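Local coordinates for Serine/threonine-protein kinase Tel1 (Chaetomium thermophilum, PDB 6SKY) that is a serine/threonine protein kinase of the ATM type that probably activates checkpoint signalling in response to DNA damage, at residues 2430-2435 with 2619-2624; 2559-2564 with 2646-2651. One frame throughout, in Å; residues are numbered along the deposited sequence.

Contact 1 (2430-2435 with 2619-2624); sequences LMNQLS and DAIMEQ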
loop_
_atom_site.group_PDB
_atom_site.type_symbol
_atom_site.label_atom_id
_atom_site.label_comp_id
_atom_site.label_asym_id
_atom_site.label_seq_id
_atom_site.Cartn_x
_atom_site.Cartn_y
_atom_site.Cartn_z
ATOM N N LEU A 2430 -26.821 -22.773 -17.071
ATOM C CA LEU A 2430 -26.903 -21.757 -18.113
ATOM C C LEU A 2430 -27.970 -22.096 -19.140
ATOM O O LEU A 2430 -27.791 -21.860 -20.328
ATOM C CB LEU A 2430 -25.569 -21.586 -18.826
ATOM C CG LEU A 2430 -24.265 -21.715 -18.057
ATOM C CD1 LEU A 2430 -23.128 -21.444 -19.001
ATOM C CD2 LEU A 2430 -24.233 -20.767 -16.887
ATOM N N MET A 2431 -29.086 -22.668 -18.706
ATOM C CA MET A 2431 -30.144 -23.017 -19.640
ATOM C C MET A 2431 -31.057 -21.846 -19.964
ATOM O O MET A 2431 -31.817 -21.929 -20.928
ATOM C CB MET A 2431 -30.969 -24.174 -19.090
ATOM C CG MET A 2431 -30.352 -25.530 -19.298
ATOM S SD MET A 2431 -30.422 -26.070 -21.004
ATOM C CE MET A 2431 -32.172 -25.955 -21.311
ATOM N N ASN A 2432 -31.007 -20.766 -19.191
ATOM C CA ASN A 2432 -31.758 -19.577 -19.563
ATOM C C ASN A 2432 -31.158 -18.903 -20.783
ATOM O O ASN A 2432 -31.891 -18.339 -21.597
ATOM C CB ASN A 2432 -31.806 -18.599 -18.399
ATOM C CG ASN A 2432 -32.921 -18.894 -17.439
ATOM O OD1 ASN A 2432 -34.035 -19.197 -17.847
ATOM N ND2 ASN A 2432 -32.631 -18.804 -16.150
ATOM N N GLN A 2433 -29.837 -18.940 -20.918
ATOM C CA GLN A 2433 -29.154 -18.336 -22.049
ATOM C C GLN A 2433 -29.064 -19.267 -23.240
ATOM O O GLN A 2433 -29.001 -18.801 -24.378
ATOM C CB GLN A 2433 -27.743 -17.906 -21.650
ATOM C CG GLN A 2433 -27.678 -16.670 -20.780
ATOM C CD GLN A 2433 -27.910 -16.956 -19.317
ATOM O OE1 GLN A 2433 -27.219 -17.771 -18.718
ATOM N NE2 GLN A 2433 -28.882 -16.275 -18.729
ATOM N N LEU A 2434 -29.038 -20.574 -23.007
ATOM C CA LEU A 2434 -28.925 -21.514 -24.109
ATOM C C LEU A 2434 -30.253 -21.707 -24.815
ATOM O O LEU A 2434 -30.307 -21.713 -26.044
ATOM C CB LEU A 2434 -28.400 -22.850 -23.603
ATOM C CG LEU A 2434 -26.937 -22.870 -23.188
ATOM C CD1 LEU A 2434 -26.598 -24.191 -22.569
ATOM C CD2 LEU A 2434 -26.068 -22.612 -24.382
ATOM N N SER A 2435 -31.330 -21.873 -24.061
ATOM C CA SER A 2435 -32.646 -22.074 -24.640
ATOM C C SER A 2435 -33.247 -20.795 -25.193
ATOM O O SER A 2435 -34.329 -20.840 -25.778
ATOM C CB SER A 2435 -33.587 -22.679 -23.600
ATOM O OG SER A 2435 -33.757 -21.809 -22.500
ATOM N N ASP A 2619 -37.570 -11.740 -12.786
ATOM C CA ASP A 2619 -37.232 -12.109 -11.420
ATOM C C ASP A 2619 -36.320 -13.321 -11.378
ATOM O O ASP A 2619 -35.400 -13.377 -10.560
ATOM C CB ASP A 2619 -38.500 -12.376 -10.621
ATOM C CG ASP A 2619 -39.296 -11.119 -10.350
ATOM O OD1 ASP A 2619 -38.999 -10.080 -10.967
ATOM O OD2 ASP A 2619 -40.219 -11.167 -9.514
ATOM N N ALA A 2620 -36.547 -14.297 -12.258
ATOM C CA ALA A 2620 -35.729 -15.505 -12.253
ATOM C C ALA A 2620 -34.319 -15.228 -12.754
ATOM O O ALA A 2620 -33.338 -15.709 -12.173
ATOM C CB ALA A 2620 -36.391 -16.580 -13.101
ATOM N N ILE A 2621 -34.197 -14.451 -13.829
ATOM C CA ILE A 2621 -32.886 -14.060 -14.328
ATOM C C ILE A 2621 -32.112 -13.297 -13.266
ATOM O O ILE A 2621 -30.922 -13.548 -13.040
ATOM C CB ILE A 2621 -33.041 -13.230 -15.612
ATOM C CG1 ILE A 2621 -33.531 -14.095 -16.760
ATOM C CG2 ILE A 2621 -31.745 -12.615 -15.986
ATOM C CD1 ILE A 2621 -32.514 -15.050 -17.238
ATOM N N MET A 2622 -32.762 -12.355 -12.592
ATOM C CA MET A 2622 -32.030 -11.571 -11.611
ATOM C C MET A 2622 -31.702 -12.377 -10.365
ATOM O O MET A 2622 -30.652 -12.160 -9.759
ATOM C CB MET A 2622 -32.804 -10.314 -11.253
ATOM C CG MET A 2622 -32.780 -9.281 -12.349
ATOM S SD MET A 2622 -31.192 -9.216 -13.200
ATOM C CE MET A 2622 -30.146 -8.502 -11.945
ATOM N N GLU A 2623 -32.560 -13.312 -9.970
ATOM C CA GLU A 2623 -32.203 -14.202 -8.875
ATOM C C GLU A 2623 -30.968 -15.019 -9.223
ATOM O O GLU A 2623 -30.086 -15.214 -8.379
ATOM C CB GLU A 2623 -33.387 -15.103 -8.540
ATOM C CG GLU A 2623 -33.125 -16.108 -7.444
ATOM C CD GLU A 2623 -32.816 -15.460 -6.121
ATOM O OE1 GLU A 2623 -33.451 -14.444 -5.796
ATOM O OE2 GLU A 2623 -31.931 -15.955 -5.403
ATOM N N GLN A 2624 -30.864 -15.465 -10.475
ATOM C CA GLN A 2624 -29.683 -16.214 -10.894
ATOM C C GLN A 2624 -28.427 -15.348 -10.883
ATOM O O GLN A 2624 -27.357 -15.799 -10.458
ATOM C CB GLN A 2624 -29.918 -16.792 -12.280
ATOM C CG GLN A 2624 -28.760 -17.552 -12.834
ATOM C CD GLN A 2624 -28.827 -17.655 -14.330
ATOM O OE1 GLN A 2624 -28.104 -18.432 -14.945
ATOM N NE2 GLN A 2624 -29.694 -16.859 -14.930
#
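The short helix 2431-2434 of the FAT region rests against helix 2616-2632 of the kinase domain, probably the counterpart of the kinase alphaC helix, judging by its place after strand 2604-2611. Asn2432 and Ile2621 mark the closest backbone approach, 7.7 Å between their CA atoms.

The apolar part is carried by one methyl. With Ile2621 CG1 anti to its own carbonyl carbon (chi1 -70°), Ile2621 CD1 swings toward the short helix and lies 3.8 Å from Asn2432 CB and 3.9 Å from Asn2432 CG; the two side chains run alongside each other, pointing opposite ways. Gln2433 passes the isoleucine at a slant, with Gln2433 NE2 4.1 Å from Ile2621 CD1.

The polar part is amide packing. Gln2624, extended from CG outward, brings its amide up beside those of Asn2432 and Gln2433, with Gln2624 CD 4.4 Å from Asn2432 ND2. It meets Gln2433 end to end with the two amide planes 19° apart, whereas the Asn2432 plane is turned by 60°. No hydrogen bond joins the two segments, so these groups touch without pairing.

Within the short helix, Met2431 O accepts from both Ser2435 N and Ser2435 OG. Beyond the two segments, Asn2432 OD1 takes a weak bond from His2467, Asn2432 O makes another weak one with Arg2617, just upstream on helix 2616-2632, and Met2431 and Leu2434 pack on helix 2444-2459.

The 184 Å² buried between the segments thus rests on loose van der Waals contact and adjacent amides. Such chemistry implies little directionality within this part of the FAT-kinase junction.

Contact 2 (2559-2564 with 2646-2651); sequences TLQIEV and IRTYKV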
loop_
_atom_site.group_PDB
_atom_site.type_symbol
_atom_site.label_atom_id
_atom_site.label_comp_id
_atom_site.label_asym_id
_atom_site.label_seq_id
_atom_site.Cartn_x
_atom_site.Cartn_y
_atom_site.Cartn_z
ATOM N N THR A 2559 -40.594 -26.151 -6.891
ATOM C CA THR A 2559 -39.910 -25.029 -6.271
ATOM C C THR A 2559 -38.792 -25.466 -5.345
ATOM O O THR A 2559 -38.276 -24.647 -4.586
ATOM C CB THR A 2559 -40.907 -24.177 -5.503
ATOM O OG1 THR A 2559 -41.493 -24.966 -4.465
ATOM C CG2 THR A 2559 -41.988 -23.697 -6.420
ATOM N N LEU A 2560 -38.414 -26.733 -5.380
ATOM C CA LEU A 2560 -37.296 -27.228 -4.595
ATOM C C LEU A 2560 -36.005 -27.028 -5.371
ATOM O O LEU A 2560 -35.933 -27.356 -6.558
ATOM C CB LEU A 2560 -37.489 -28.706 -4.267
ATOM C CG LEU A 2560 -36.285 -29.436 -3.690
ATOM C CD1 LEU A 2560 -36.065 -29.016 -2.264
ATOM C CD2 LEU A 2560 -36.481 -30.922 -3.789
ATOM N N GLN A 2561 -34.989 -26.499 -4.702
ATOM C CA GLN A 2561 -33.692 -26.270 -5.325
ATOM C C GLN A 2561 -32.897 -27.566 -5.301
ATOM O O GLN A 2561 -32.513 -28.049 -4.234
ATOM C CB GLN A 2561 -32.947 -25.157 -4.603
ATOM C CG GLN A 2561 -33.819 -23.970 -4.263
ATOM C CD GLN A 2561 -33.021 -22.757 -3.852
ATOM O OE1 GLN A 2561 -33.260 -22.172 -2.802
ATOM N NE2 GLN A 2561 -32.071 -22.368 -4.685
ATOM N N ILE A 2562 -32.647 -28.127 -6.476
ATOM C CA ILE A 2562 -31.925 -29.382 -6.620
ATOM C C ILE A 2562 -30.495 -29.068 -7.025
ATOM O O ILE A 2562 -30.265 -28.354 -8.005
ATOM C CB ILE A 2562 -32.599 -30.289 -7.663
ATOM C CG1 ILE A 2562 -34.062 -30.512 -7.313
ATOM C CG2 ILE A 2562 -31.888 -31.610 -7.762
ATOM C CD1 ILE A 2562 -34.789 -31.346 -8.320
ATOM N N GLU A 2563 -29.535 -29.598 -6.281
ATOM C CA GLU A 2563 -28.142 -29.439 -6.661
ATOM C C GLU A 2563 -27.808 -30.381 -7.806
ATOM O O GLU A 2563 -28.427 -31.431 -7.973
ATOM C CB GLU A 2563 -27.224 -29.714 -5.476
ATOM C CG GLU A 2563 -27.572 -28.918 -4.238
ATOM C CD GLU A 2563 -27.453 -27.425 -4.447
ATOM O OE1 GLU A 2563 -26.552 -26.995 -5.194
ATOM O OE2 GLU A 2563 -28.264 -26.677 -3.866
ATOM N N VAL A 2564 -26.819 -29.994 -8.599
ATOM C CA VAL A 2564 -26.429 -30.777 -9.764
ATOM C C VAL A 2564 -25.561 -31.939 -9.308
ATOM O O VAL A 2564 -24.651 -31.767 -8.491
ATOM C CB VAL A 2564 -25.703 -29.896 -10.789
ATOM C CG1 VAL A 2564 -25.556 -30.621 -12.095
ATOM C CG2 VAL A 2564 -26.458 -28.609 -10.998
ATOM N N ILE A 2646 -25.979 -13.915 0.228
ATOM C CA ILE A 2646 -27.405 -13.650 0.216
ATOM C C ILE A 2646 -28.152 -14.968 0.296
ATOM O O ILE A 2646 -27.623 -16.035 -0.008
ATOM C CB ILE A 2646 -27.852 -12.843 -1.016
ATOM C CG1 ILE A 2646 -27.865 -13.720 -2.254
ATOM C CG2 ILE A 2646 -26.949 -11.659 -1.224
ATOM C CD1 ILE A 2646 -28.732 -13.180 -3.337
ATOM N N ARG A 2647 -29.394 -14.878 0.748
ATOM C CA ARG A 2647 -30.301 -16.009 0.787
ATOM C C ARG A 2647 -31.076 -16.059 -0.519
ATOM O O ARG A 2647 -31.588 -15.039 -0.981
ATOM C CB ARG A 2647 -31.258 -15.884 1.969
ATOM C CG ARG A 2647 -30.626 -16.119 3.316
ATOM C CD ARG A 2647 -30.617 -17.591 3.648
ATOM N NE ARG A 2647 -31.946 -18.164 3.498
ATOM C CZ ARG A 2647 -32.860 -18.195 4.459
ATOM N NH1 ARG A 2647 -34.045 -18.728 4.223
ATOM N NH2 ARG A 2647 -32.590 -17.697 5.650
ATOM N N THR A 2648 -31.161 -17.239 -1.104
ATOM C CA THR A 2648 -31.799 -17.416 -2.396
ATOM C C THR A 2648 -33.169 -18.061 -2.236
ATOM O O THR A 2648 -33.487 -18.657 -1.209
ATOM C CB THR A 2648 -30.925 -18.274 -3.309
ATOM O OG1 THR A 2648 -30.562 -19.476 -2.627
ATOM C CG2 THR A 2648 -29.667 -17.537 -3.682
ATOM N N TYR A 2649 -33.990 -17.907 -3.264
ATOM C CA TYR A 2649 -35.222 -18.665 -3.384
ATOM C C TYR A 2649 -35.328 -19.114 -4.831
ATOM O O TYR A 2649 -34.402 -18.931 -5.622
ATOM C CB TYR A 2649 -36.431 -17.862 -2.883
ATOM C CG TYR A 2649 -36.882 -16.692 -3.717
ATOM C CD1 TYR A 2649 -38.202 -16.564 -4.080
ATOM C CD2 TYR A 2649 -36.011 -15.697 -4.094
ATOM C CE1 TYR A 2649 -38.634 -15.508 -4.820
ATOM C CE2 TYR A 2649 -36.438 -14.637 -4.839
ATOM C CZ TYR A 2649 -37.751 -14.548 -5.196
ATOM O OH TYR A 2649 -38.197 -13.489 -5.940
ATOM N N LYS A 2650 -36.440 -19.734 -5.191
ATOM C CA LYS A 2650 -36.578 -20.346 -6.502
ATOM C C LYS A 2650 -37.803 -19.795 -7.200
ATOM O O LYS A 2650 -38.915 -19.921 -6.690
ATOM C CB LYS A 2650 -36.668 -21.862 -6.391
ATOM C CG LYS A 2650 -36.940 -22.529 -7.699
ATOM C CD LYS A 2650 -35.933 -23.592 -7.980
ATOM C CE LYS A 2650 -36.339 -24.387 -9.183
ATOM N NZ LYS A 2650 -35.701 -25.723 -9.166
ATOM N N VAL A 2651 -37.597 -19.194 -8.361
ATOM C CA VAL A 2651 -38.675 -18.750 -9.229
ATOM C C VAL A 2651 -38.704 -19.672 -10.432
ATOM O O VAL A 2651 -37.659 -19.980 -11.010
ATOM C CB VAL A 2651 -38.495 -17.287 -9.669
ATOM C CG1 VAL A 2651 -39.771 -16.755 -10.237
ATOM C CG2 VAL A 2651 -38.050 -16.443 -8.513
#
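Two irregular loop segments of the kinase N-lobe meet here, and one lysine does most of the work: Lys2650 contributes the largest buried area, 90 Å², followed by Gln2561. Its CG is anti to the backbone N (chi1 175°), and the chain turns at chi2 (127°) to run along the backbone of residues 2559-2560.

This is the tight side. Lys2650 CB sits 3.7 Å from Thr2559 O, and Lys2650 CG is 4.1 Å from Thr2559 CA. At the tip, Lys2650 NZ donates to Leu2560 O over 3.1 Å, approaching from 44° above the carbonyl plane, not along a lone pair. An alanine here would remove everything beyond CB, which would probably cost the bond to Leu2560 O and the contact of CG with Thr2559, leaving only that of CB.

The solvent side is looser. Gln2561, exposed and extended beyond CG, runs alongside the lysine in the opposite sense, with Gln2561 CG 4.1 Å from Lys2650 CB. Its amide then passes Thr2648 at a slant, where Gln2561 OE1 and Thr2648 OG1 remain 3.8 Å apart, and no hydrogen bond forms between them.

Tyr2649 points away from residues 2559-2564, and its OH is hydrogen-bonded to the backbone N of Asp2779, a magnesium ligand; its side chain also touches the bound nucleotide analogue. Thr2559 packs on Leu2660 and Glu2662 of strand 2658-2662.

A single side-chain-to-backbone bond, flanked by methylene packing against the backbone of Thr2559, therefore ties the 2559-2564 loop to the chain leading into strand 2651-2655. Because the acceptor is a main-chain carbonyl, that bond does not depend on the side chain at Leu2560.

Overall arrangement
Both contacts are partly buried, and neither is a hydrophobic core. Contact 1 lies farther out, its centre about 28 Å from the centre of the chain against about 19 Å for contact 2. It is an interdomain seam between helices, without hydrogen bonds between its segments; contact 2 joins loops within the kinase N-lobe, adds one lysine bond and ends in an exposed edge. Their centres are about 13 Å apart, and they share no segment yet adjoin: Glu2623 packs against Tyr2649 and Thr2648, and Ala2620 CB lies 4.1 Å from Val2651 CB. Helix 2616-2632 thus stands between the FAT-side helix and the segment bearing Tyr2649, which borders the nucleotide.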